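Local coordinates for peroxisomal fatty acid beta-oxidation multifunctional protein MFP2 (Arabidopsis thaliana, PDB 2WTB), which carries out successive steps of peroxisomal fatty acid beta-oxidation, combining enoyl-CoA hydratase and NAD-dependent 3-hydroxyacyl-CoA dehydrogenase activities in one chain, at residues Y88-I93 and A265-E270; S404-I409 and L423-S428. One frame throughout, in Å; residues are numbered along the deposited sequence.

Interaction 1 of 2, residues Y88-I93 and A265-E270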
loop_
_atom_site.group_PDB
_atom_site.type_symbol
_atom_site.label_atom_id
_atom_site.label_comp_id
_atom_site.label_asym_id
_atom_site.label_seq_id
_atom_site.Cartn_x
_atom_site.Cartn_y
_atom_site.Cartn_z
ATOM N N TYR A 88 -9.467 2.828 29.784
ATOM C CA TYR A 88 -10.223 3.920 30.383
ATOM C C TYR A 88 -11.317 4.405 29.442
ATOM O O TYR A 88 -12.462 4.592 29.850
ATOM C CB TYR A 88 -9.298 5.081 30.752
ATOM C CG TYR A 88 -10.031 6.303 31.257
ATOM C CD1 TYR A 88 -10.751 6.264 32.443
ATOM C CD2 TYR A 88 -9.997 7.498 30.551
ATOM C CE1 TYR A 88 -11.421 7.378 32.910
ATOM C CE2 TYR A 88 -10.663 8.618 31.011
ATOM C CZ TYR A 88 -11.373 8.552 32.191
ATOM O OH TYR A 88 -12.037 9.664 32.654
ATOM N N ILE A 89 -10.958 4.604 28.179
ATOM C CA ILE A 89 -11.917 5.063 27.184
ATOM C C ILE A 89 -12.888 3.951 26.812
ATOM O O ILE A 89 -14.101 4.090 26.969
ATOM C CB ILE A 89 -11.214 5.560 25.913
ATOM C CG1 ILE A 89 -10.277 6.720 26.247
ATOM C CG2 ILE A 89 -12.238 5.985 24.873
ATOM C CD1 ILE A 89 -9.384 7.128 25.101
ATOM N N SER A 90 -12.341 2.847 26.318
ATOM C CA SER A 90 -13.143 1.705 25.897
ATOM C C SER A 90 -14.204 1.347 26.931
ATOM O O SER A 90 -15.376 1.158 26.600
ATOM C CB SER A 90 -12.240 0.497 25.641
ATOM O OG SER A 90 -13.003 -0.643 25.290
ATOM N N ILE A 91 -13.785 1.271 28.189
ATOM C CA ILE A 91 -14.646 0.770 29.252
ATOM C C ILE A 91 -15.363 1.874 30.029
ATOM O O ILE A 91 -16.591 1.907 30.077
ATOM C CB ILE A 91 -13.847 -0.110 30.227
ATOM C CG1 ILE A 91 -13.177 -1.256 29.466
ATOM C CG2 ILE A 91 -14.747 -0.646 31.327
ATOM C CD1 ILE A 91 -12.233 -2.073 30.309
ATOM N N ASP A 92 -14.596 2.773 30.636
ATOM C CA ASP A 92 -15.175 3.808 31.491
ATOM C C ASP A 92 -16.008 4.832 30.725
ATOM O O ASP A 92 -17.081 5.227 31.178
ATOM C CB ASP A 92 -14.088 4.520 32.298
ATOM C CG ASP A 92 -13.613 3.703 33.483
ATOM O OD1 ASP A 92 -12.917 4.269 34.353
ATOM O OD2 ASP A 92 -13.941 2.501 33.548
ATOM N N ILE A 93 -15.512 5.262 29.568
ATOM C CA ILE A 93 -16.184 6.303 28.796
ATOM C C ILE A 93 -17.236 5.741 27.847
ATOM O O ILE A 93 -18.411 6.099 27.925
ATOM C CB ILE A 93 -15.183 7.148 27.984
ATOM C CG1 ILE A 93 -14.142 7.773 28.913
ATOM C CG2 ILE A 93 -15.912 8.227 27.197
ATOM C CD1 ILE A 93 -14.744 8.510 30.084
ATOM N N ALA A 265 -15.190 -9.160 30.432
ATOM C CA ALA A 265 -13.883 -9.802 30.406
ATOM C C ALA A 265 -13.222 -9.536 29.060
ATOM O O ALA A 265 -12.025 -9.259 28.985
ATOM C CB ALA A 265 -14.015 -11.300 30.648
ATOM N N GLY A 266 -14.017 -9.614 27.998
ATOM C CA GLY A 266 -13.522 -9.377 26.656
ATOM C C GLY A 266 -12.905 -8.002 26.497
ATOM O O GLY A 266 -11.856 -7.854 25.874
ATOM N N LEU A 267 -13.558 -6.992 27.064
ATOM C CA LEU A 267 -13.070 -5.622 26.970
ATOM C C LEU A 267 -11.668 -5.494 27.555
ATOM O O LEU A 267 -10.732 -5.092 26.867
ATOM C CB LEU A 267 -14.028 -4.652 27.668
ATOM C CG LEU A 267 -15.382 -4.441 26.987
ATOM C CD1 LEU A 267 -16.236 -3.453 27.768
ATOM C CD2 LEU A 267 -15.192 -3.965 25.559
ATOM N N GLU A 268 -11.530 -5.844 28.828
ATOM C CA GLU A 268 -10.244 -5.756 29.507
ATOM C C GLU A 268 -9.164 -6.556 28.780
ATOM O O GLU A 268 -7.987 -6.193 28.808
ATOM C CB GLU A 268 -10.383 -6.209 30.961
ATOM C CG GLU A 268 -11.294 -5.307 31.779
ATOM C CD GLU A 268 -11.665 -5.901 33.124
ATOM O OE1 GLU A 268 -11.228 -7.034 33.422
ATOM O OE2 GLU A 268 -12.400 -5.231 33.880
ATOM N N LYS A 269 -9.572 -7.637 28.120
ATOM C CA LYS A 269 -8.646 -8.453 27.344
ATOM C C LYS A 269 -8.155 -7.687 26.122
ATOM O O LYS A 269 -6.980 -7.764 25.762
ATOM C CB LYS A 269 -9.311 -9.758 26.908
ATOM C CG LYS A 269 -8.339 -10.913 26.704
ATOM C CD LYS A 269 -7.532 -10.763 25.429
ATOM C CE LYS A 269 -6.487 -11.865 25.302
ATOM N NZ LYS A 269 -5.396 -11.737 26.309
ATOM N N GLU A 270 -9.067 -6.957 25.487
ATOM C CA GLU A 270 -8.734 -6.129 24.334
ATOM C C GLU A 270 -7.851 -4.959 24.755
ATOM O O GLU A 270 -6.874 -4.632 24.083
HETATM O O HOH W 1 -11.224 -2.518 24.577
#
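CG1 of Ile91 and CG of Leu267 both lie anti to the carbonyl carbon (chi1 -57° and -69°), and the second torsion of Ile91, 173°, stretches CD1 straight out across the gap between two nearly antiparallel helix segments. The two side chains slide past each other in opposite directions: CG1 of Ile91 lies 3.9 Å from CB of Leu267 and 4.1 Å from its CD1, so the isoleucine reaches the root of the leucine. The end of Ile91 then meets the next residue, CD1 standing 3.7 Å from CG of Glu268, whose side chain it crosses at about a right angle; the aliphatic part of the glutamate borders the apolar patch. The other methyl of Leu267, CD2, comes within 4.0 Å of Ser90 OG. Ser90 OG is hydrogen-bonded to a water 2.7 Å away, which also gives a long, weak bond to Leu267 O. The side chain of Ser90 is about 7 Å from that of Glu119, a predicted nucleophile of the active site. An alanine in place of Ile91 would remove everything beyond CB, and would probably leave Leu267 CB and Glu268 CG without their partner and open a gap between the helices. The direct contact is therefore one of apolar burial, with the single water offering only slight polar linkage between helix 88-99 of the crotonase-type region and helix 263-277.

Interaction 2 of 2, residues S404-I409 and L423-S428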
loop_
_atom_site.group_PDB
_atom_site.type_symbol
_atom_site.label_atom_id
_atom_site.label_comp_id
_atom_site.label_asym_id
_atom_site.label_seq_id
_atom_site.Cartn_x
_atom_site.Cartn_y
_atom_site.Cartn_z
ATOM N N SER A 404 18.310 4.625 -31.027
ATOM C CA SER A 404 18.124 5.218 -32.345
ATOM C C SER A 404 16.653 5.526 -32.616
ATOM O O SER A 404 16.313 6.601 -33.111
ATOM C CB SER A 404 18.672 4.284 -33.425
ATOM O OG SER A 404 18.335 4.746 -34.721
ATOM N N LEU A 405 15.787 4.575 -32.277
ATOM C CA LEU A 405 14.355 4.701 -32.523
ATOM C C LEU A 405 13.674 5.682 -31.569
ATOM O O LEU A 405 12.819 6.466 -31.983
ATOM C CB LEU A 405 13.686 3.325 -32.448
ATOM C CG LEU A 405 12.159 3.243 -32.384
ATOM C CD1 LEU A 405 11.504 4.110 -33.447
ATOM C CD2 LEU A 405 11.716 1.797 -32.524
ATOM N N LYS A 406 14.052 5.638 -30.293
ATOM C CA LYS A 406 13.477 6.543 -29.298
ATOM C C LYS A 406 13.831 8.000 -29.590
ATOM O O LYS A 406 12.973 8.881 -29.524
ATOM C CB LYS A 406 13.932 6.163 -27.887
ATOM C CG LYS A 406 13.103 5.071 -27.224
ATOM C CD LYS A 406 13.774 4.585 -25.946
ATOM C CE LYS A 406 12.783 3.942 -24.989
ATOM N NZ LYS A 406 12.199 2.690 -25.531
ATOM N N GLN A 407 15.096 8.248 -29.910
ATOM C CA GLN A 407 15.549 9.592 -30.249
ATOM C C GLN A 407 14.689 10.185 -31.357
ATOM O O GLN A 407 14.403 11.383 -31.362
ATOM C CB GLN A 407 17.015 9.574 -30.686
ATOM C CG GLN A 407 18.011 9.531 -29.541
ATOM C CD GLN A 407 19.441 9.362 -30.018
ATOM O OE1 GLN A 407 19.693 8.786 -31.078
ATOM N NE2 GLN A 407 20.389 9.859 -29.231
ATOM N N GLN A 408 14.279 9.333 -32.292
ATOM C CA GLN A 408 13.484 9.767 -33.434
ATOM C C GLN A 408 12.048 10.084 -33.033
ATOM O O GLN A 408 11.449 11.036 -33.533
ATOM C CB GLN A 408 13.501 8.705 -34.538
ATOM C CG GLN A 408 12.699 9.085 -35.773
ATOM C CD GLN A 408 13.196 10.361 -36.424
ATOM O OE1 GLN A 408 14.382 10.685 -36.358
ATOM N NE2 GLN A 408 12.288 11.094 -37.061
ATOM N N ILE A 409 11.499 9.282 -32.128
ATOM C CA ILE A 409 10.134 9.487 -31.661
ATOM C C ILE A 409 9.990 10.828 -30.953
ATOM O O ILE A 409 8.989 11.523 -31.120
ATOM C CB ILE A 409 9.682 8.355 -30.719
ATOM C CG1 ILE A 409 9.659 7.023 -31.471
ATOM C CG2 ILE A 409 8.313 8.664 -30.130
ATOM C CD1 ILE A 409 9.029 5.897 -30.691
ATOM N N LEU A 423 6.694 15.391 -22.400
ATOM C CA LEU A 423 7.358 14.372 -23.205
ATOM C C LEU A 423 7.915 13.254 -22.326
ATOM O O LEU A 423 9.122 13.167 -22.098
ATOM C CB LEU A 423 8.469 14.998 -24.052
ATOM C CG LEU A 423 8.055 15.648 -25.378
ATOM C CD1 LEU A 423 6.656 16.247 -25.306
ATOM C CD2 LEU A 423 9.072 16.697 -25.813
ATOM N N ALA A 424 7.022 12.399 -21.841
ATOM C CA ALA A 424 7.395 11.349 -20.905
ATOM C C ALA A 424 7.745 10.045 -21.614
ATOM O O ALA A 424 7.207 9.740 -22.679
ATOM C CB ALA A 424 6.277 11.123 -19.897
ATOM N N SER A 425 8.650 9.280 -21.011
ATOM C CA SER A 425 9.058 7.993 -21.561
ATOM C C SER A 425 8.984 6.879 -20.524
ATOM O O SER A 425 9.310 7.079 -19.354
ATOM C CB SER A 425 10.473 8.069 -22.130
ATOM O OG SER A 425 10.983 6.772 -22.376
ATOM N N ASN A 426 8.556 5.705 -20.973
ATOM C CA ASN A 426 8.462 4.528 -20.122
ATOM C C ASN A 426 9.741 3.692 -20.205
ATOM O O ASN A 426 9.780 2.541 -19.768
ATOM C CB ASN A 426 7.239 3.698 -20.525
ATOM C CG ASN A 426 7.150 2.376 -19.784
ATOM O OD1 ASN A 426 7.108 2.339 -18.554
ATOM N ND2 ASN A 426 7.116 1.281 -20.534
ATOM N N THR A 427 10.790 4.286 -20.766
ATOM C CA THR A 427 12.069 3.603 -20.923
ATOM C C THR A 427 12.545 3.001 -19.606
ATOM O O THR A 427 12.216 3.497 -18.529
ATOM C CB THR A 427 13.155 4.552 -21.462
ATOM O OG1 THR A 427 14.392 3.839 -21.603
ATOM C CG2 THR A 427 13.351 5.725 -20.514
ATOM N N SER A 428 13.328 1.932 -19.701
ATOM C CA SER A 428 13.776 1.214 -18.515
ATOM C C SER A 428 15.290 1.044 -18.483
ATOM O O SER A 428 15.888 0.916 -17.412
ATOM C CB SER A 428 13.094 -0.154 -18.443
ATOM O OG SER A 428 13.380 -0.801 -17.216
#
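Lys406 reaches from helix 403-416 to Thr427, just beyond the end of a strand, and its last methylene, CE, carries the contact. Its CB leaves the helix toward the strand segment, with CG opposite the carbonyl carbon (chi1 -84°). CG and CD act as a nearly straight spacer and make no close approach to 423-428 themselves. CE is the atom that touches: it lies 3.6 Å from CB of Thr427 and 3.8 Å from OG1 of the same residue, the two side chains crossing obliquely, and it stays at a looser 4.3 Å from Ser425 OG. A turn about the CD-CE bond (chi4 65°) swings NZ toward a polar cluster outside the two segments. There NZ forms a hydrogen bond with Ile400 O and a salt bridge with OE2 of Glu397, whose OE1 is hydrogen-bonded to Ser425 OG, an arrangement that would be expected to stabilise a buried ammonium group and that ties both sides of the contact together.

Ser425 OG also accepts from Thr427 N at 3.0 Å, with an N-H...O angle of 155°, forming an ST turn that fixes the backbone where the strand gives way to loop. Thr427 OG1 in turn is hydrogen-bonded to Glu401 OE1 and Ile430 N, so the hydroxyl beside the lysine methylene is itself held.

The contact belongs to the beta-alpha-beta unit 394-397, 403-416, 422-425 of the Rossmann-type NAD-binding domain. Strand 422-425 runs parallel to both its neighbours, 394-397 and 445-450, while Ile435 of the short helix 432-435 touches Lys406, Ser425 and Thr427.

Overall arrangement
The two contacts flank the middle of the chain from far apart, with their centres about 60 Å from each other and their nearest atoms about 45 Å apart, and they share no helix, strand or sheet. Both segments of interaction 1 precede those of interaction 2 along the chain. Interaction 1 joins helices 88-99 and 263-277, elements far apart in sequence, the first in the enoyl-CoA hydratase/isomerase region. Interaction 2 is local, linking a helix and a strand of one beta-alpha-beta unit in the NAD-binding domain of the dehydrogenase. The two lie in different regions of the chain, in keeping with the N-terminal location of the epimerase and isomerase activities and the C-terminal location of the dehydrogenase.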